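Local coordinates for protein alpha-rhamnosidase (Dictyoglomus thermophilum, PDB 6I60) that probably hydrolyses terminal non-reducing alpha-L-rhamnose residues of alpha-L-rhamnosides, as a glycoside hydrolase of the alpha-L-rhamnosidase family, at residues I847-H852 and V871-Q876. Residues are numbered along the deposited sequence; the frame is centred on the assembly and turned at random.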
ATOM      1  N   ILE A 847       9.552  22.276   0.379  1.00 53.99           N
ATOM      2  CA  ILE A 847       8.673  21.876   1.469  1.00 51.10           C
ATOM      3  C   ILE A 847       7.994  23.118   2.023  1.00 54.20           C
ATOM      4  O   ILE A 847       8.636  24.159   2.209  1.00 60.54           O
ATOM      5  CB  ILE A 847       9.451  21.131   2.572  1.00 54.03           C
ATOM      6  CG1 ILE A 847      10.443  20.148   1.950  1.00 47.65           C
ATOM      7  CG2 ILE A 847       8.494  20.414   3.513  1.00 48.90           C
ATOM      8  CD1 ILE A 847      11.353  19.493   2.955  1.00 47.24           C
ATOM      9  N   ILE A 848       6.695  23.012   2.280  1.00 56.71           N
ATOM     10  CA  ILE A 848       5.907  24.097   2.854  1.00 53.85           C
ATOM     11  C   ILE A 848       5.614  23.733   4.303  1.00 50.58           C
ATOM     12  O   ILE A 848       4.891  22.766   4.577  1.00 47.41           O
ATOM     13  CB  ILE A 848       4.612  24.343   2.070  1.00 49.49           C
ATOM     14  CG1 ILE A 848       4.915  24.518   0.582  1.00 56.99           C
ATOM     15  CG2 ILE A 848       3.890  25.567   2.607  1.00 54.22           C
ATOM     16  CD1 ILE A 848       3.691  24.790  -0.261  1.00 56.72           C
ATOM     17  N   PHE A 849       6.178  24.502   5.232  1.00 54.80           N
ATOM     18  CA  PHE A 849       5.954  24.315   6.666  1.00 54.27           C
ATOM     19  C   PHE A 849       4.920  25.348   7.107  1.00 52.85           C
ATOM     20  O   PHE A 849       5.260  26.460   7.509  1.00 60.35           O
ATOM     21  CB  PHE A 849       7.257  24.454   7.447  1.00 50.88           C
ATOM     22  CG  PHE A 849       8.297  23.429   7.088  1.00 50.92           C
ATOM     23  CD1 PHE A 849       8.269  22.166   7.659  1.00 54.09           C
ATOM     24  CD2 PHE A 849       9.309  23.731   6.192  1.00 49.81           C
ATOM     25  CE1 PHE A 849       9.227  21.222   7.335  1.00 51.19           C
ATOM     26  CE2 PHE A 849      10.269  22.791   5.865  1.00 52.56           C
ATOM     27  CZ  PHE A 849      10.228  21.535   6.439  1.00 51.25           C
ATOM     28  N   GLU A 850       3.642  24.972   7.032  1.00 46.56           N
ATOM     29  CA  GLU A 850       2.530  25.866   7.359  1.00 52.43           C
ATOM     30  C   GLU A 850       1.670  25.227   8.441  1.00 55.98           C
ATOM     31  O   GLU A 850       0.681  24.539   8.138  1.00 58.17           O
ATOM     32  CB  GLU A 850       1.701  26.181   6.117  1.00 52.67           C
ATOM     33  CG  GLU A 850       0.596  27.193   6.350  1.00 47.54           C
ATOM     34  CD  GLU A 850      -0.355  27.288   5.177  1.00 53.33           C
ATOM     35  OE1 GLU A 850       0.099  27.658   4.073  1.00 59.85           O
ATOM     36  OE2 GLU A 850      -1.552  26.986   5.359  1.00 53.33           O
ATOM     37  N   PRO A 851       1.997  25.434   9.714  1.00 56.88           N
ATOM     38  CA  PRO A 851       1.187  24.857  10.789  1.00 51.16           C
ATOM     39  C   PRO A 851      -0.119  25.609  10.978  1.00 48.53           C
ATOM     40  O   PRO A 851      -0.237  26.796  10.667  1.00 55.65           O
ATOM     41  CB  PRO A 851       2.088  24.999  12.021  1.00 52.05           C
ATOM     42  CG  PRO A 851       2.924  26.195  11.723  1.00 56.53           C
ATOM     43  CD  PRO A 851       3.139  26.208  10.230  1.00 54.43           C
ATOM     44  N   HIS A 852      -1.111  24.891  11.499  1.00 53.89           N
ATOM     45  CA  HIS A 852      -2.444  25.438  11.743  1.00 51.54           C
ATOM     46  C   HIS A 852      -2.831  25.150  13.187  1.00 50.99           C
ATOM     47  O   HIS A 852      -3.503  24.150  13.474  1.00 55.98           O
ATOM     48  CB  HIS A 852      -3.469  24.856  10.771  1.00 55.68           C
ATOM     49  CG  HIS A 852      -3.340  25.379   9.373  1.00 59.52           C
ATOM     50  ND1 HIS A 852      -4.330  26.116   8.761  1.00 60.96           N
ATOM     51  CD2 HIS A 852      -2.334  25.277   8.472  1.00 54.37           C
ATOM     52  CE1 HIS A 852      -3.941  26.443   7.541  1.00 56.28           C
ATOM     53  NE2 HIS A 852      -2.733  25.947   7.342  1.00 54.54           N
ATOM     54  N   VAL A 871      12.237  14.795   6.961  1.00 54.77           N
ATOM     55  CA  VAL A 871      11.489  16.046   6.991  1.00 52.29           C
ATOM     56  C   VAL A 871      10.715  16.092   8.301  1.00 55.25           C
ATOM     57  O   VAL A 871       9.998  15.141   8.636  1.00 55.92           O
ATOM     58  CB  VAL A 871      10.537  16.172   5.787  1.00 52.18           C
ATOM     59  CG1 VAL A 871       9.760  17.480   5.857  1.00 53.20           C
ATOM     60  CG2 VAL A 871      11.310  16.074   4.480  1.00 45.55           C
ATOM     61  N   GLU A 872      10.856  17.191   9.041  1.00 55.45           N
ATOM     62  CA  GLU A 872      10.270  17.293  10.370  1.00 57.77           C
ATOM     63  C   GLU A 872       9.663  18.673  10.576  1.00 47.68           C
ATOM     64  O   GLU A 872      10.178  19.677  10.078  1.00 53.59           O
ATOM     65  CB  GLU A 872      11.314  17.015  11.461  1.00 54.30           C
ATOM     66  CG  GLU A 872      10.724  16.723  12.831  1.00 53.32           C
ATOM     67  CD  GLU A 872      11.768  16.258  13.824  1.00 63.99           C
ATOM     68  OE1 GLU A 872      12.091  15.051  13.828  1.00 61.43           O
ATOM     69  OE2 GLU A 872      12.267  17.101  14.601  1.00 77.44           O
ATOM     70  N   ILE A 873       8.558  18.710  11.320  1.00 53.13           N
ATOM     71  CA  ILE A 873       7.922  19.955  11.736  1.00 53.55           C
ATOM     72  C   ILE A 873       7.458  19.796  13.179  1.00 51.03           C
ATOM     73  O   ILE A 873       6.897  18.760  13.548  1.00 48.84           O
ATOM     74  CB  ILE A 873       6.743  20.342  10.819  1.00 53.20           C
ATOM     75  CG1 ILE A 873       6.129  21.670  11.269  1.00 52.87           C
ATOM     76  CG2 ILE A 873       5.689  19.241  10.781  1.00 44.12           C
ATOM     77  CD1 ILE A 873       5.695  22.563  10.128  1.00 54.50           C
ATOM     78  N   ASN A 874       7.721  20.811  13.999  1.00 56.38           N
ATOM     79  CA  ASN A 874       7.286  20.843  15.388  1.00 51.01           C
ATOM     80  C   ASN A 874       6.823  22.252  15.709  1.00 53.29           C
ATOM     81  O   ASN A 874       7.460  23.223  15.292  1.00 55.88           O
ATOM     82  CB  ASN A 874       8.408  20.449  16.360  1.00 52.52           C
ATOM     83  CG  ASN A 874       9.106  19.163  15.967  1.00 55.49           C
ATOM     84  OD1 ASN A 874       8.803  18.097  16.497  1.00 57.47           O
ATOM     85  ND2 ASN A 874      10.060  19.261  15.048  1.00 56.13           N
ATOM     86  N   TRP A 875       5.722  22.368  16.448  1.00 54.98           N
ATOM     87  CA  TRP A 875       5.261  23.679  16.880  1.00 58.85           C
ATOM     88  C   TRP A 875       4.574  23.569  18.231  1.00 59.78           C
ATOM     89  O   TRP A 875       3.899  22.576  18.519  1.00 56.99           O
ATOM     90  CB  TRP A 875       4.319  24.322  15.848  1.00 55.52           C
ATOM     91  CG  TRP A 875       3.044  23.574  15.584  1.00 55.19           C
ATOM     92  CD1 TRP A 875       2.801  22.704  14.562  1.00 54.10           C
ATOM     93  CD2 TRP A 875       1.826  23.655  16.338  1.00 57.54           C
ATOM     94  NE1 TRP A 875       1.515  22.230  14.638  1.00 56.54           N
ATOM     95  CE2 TRP A 875       0.895  22.798  15.719  1.00 57.24           C
ATOM     96  CE3 TRP A 875       1.437  24.364  17.480  1.00 57.54           C
ATOM     97  CZ2 TRP A 875      -0.402  22.630  16.203  1.00 60.05           C
ATOM     98  CZ3 TRP A 875       0.150  24.195  17.959  1.00 53.65           C
ATOM     99  CH2 TRP A 875      -0.755  23.335  17.321  1.00 58.57           C
ATOM    100  N   GLN A 876       4.764  24.597  19.059  1.00 60.31           N
ATOM    101  CA  GLN A 876       4.127  24.716  20.362  1.00 57.61           C
ATOM    102  C   GLN A 876       3.447  26.072  20.451  1.00 60.34           C
ATOM    103  O   GLN A 876       3.982  27.075  19.966  1.00 63.27           O
ATOM    104  CB  GLN A 876       5.139  24.573  21.503  1.00 57.45           C
ATOM    105  CG  GLN A 876       5.348  23.154  21.991  1.00 60.50           C
ATOM    106  CD  GLN A 876       6.567  23.028  22.884  1.00 72.84           C
ATOM    107  OE1 GLN A 876       7.490  22.262  22.593  1.00 70.28           O
ATOM    108  NE2 GLN A 876       6.580  23.782  23.979  1.00 61.89           N
TER
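P851 lies on the indole of W875, its CB 3.9 Å from the centroid of the five-membered ring and 29° off the ring normal, a CH-pi contact made just beyond the end of a strand. The indole owes this position to its first torsion (chi1 62°), which puts CG on the side of CA flanked by both N and C; its NE1 hydrogen-bonds to I834 O, outside the contact, which should help to fix the ring's rotation. Next along the interface, the F849 and I873 side chains pass alongside one another, running opposite ways. I873 CG1 is anti to the backbone N, and the methyl it carries, CD1, comes to the edge of the phenyl ring near its plane, 3.6 Å from F849 CD1. I847 CG2 sits over one face of the same ring, toward its rim, from within its own strand. At the far end, the side chains of I847 and V871 abut, CD1 to CG2 at 3.7 Å.

Strands 846-849 and 869-877 face each other across the core of the C-terminal beta-sandwich domain; the axes of their segments run nearly parallel, 10° apart, and 9.0 Å apart at closest approach. I886 and V888 of strand 882-888 also touch F849, and V837 touches V871 and I873, extending the hydrophobic layer between the sheets. On the side of 847-852 turned away from 871-876, H852 ND1 hydrogen-bonds to D777 OD2 and E850 OE1 to H897 ND1. Cohesion between the two segments thus rests on dispersion, CH-pi contact and hydrophobic burial, while E850 and H852 find polar partners away from 871-876.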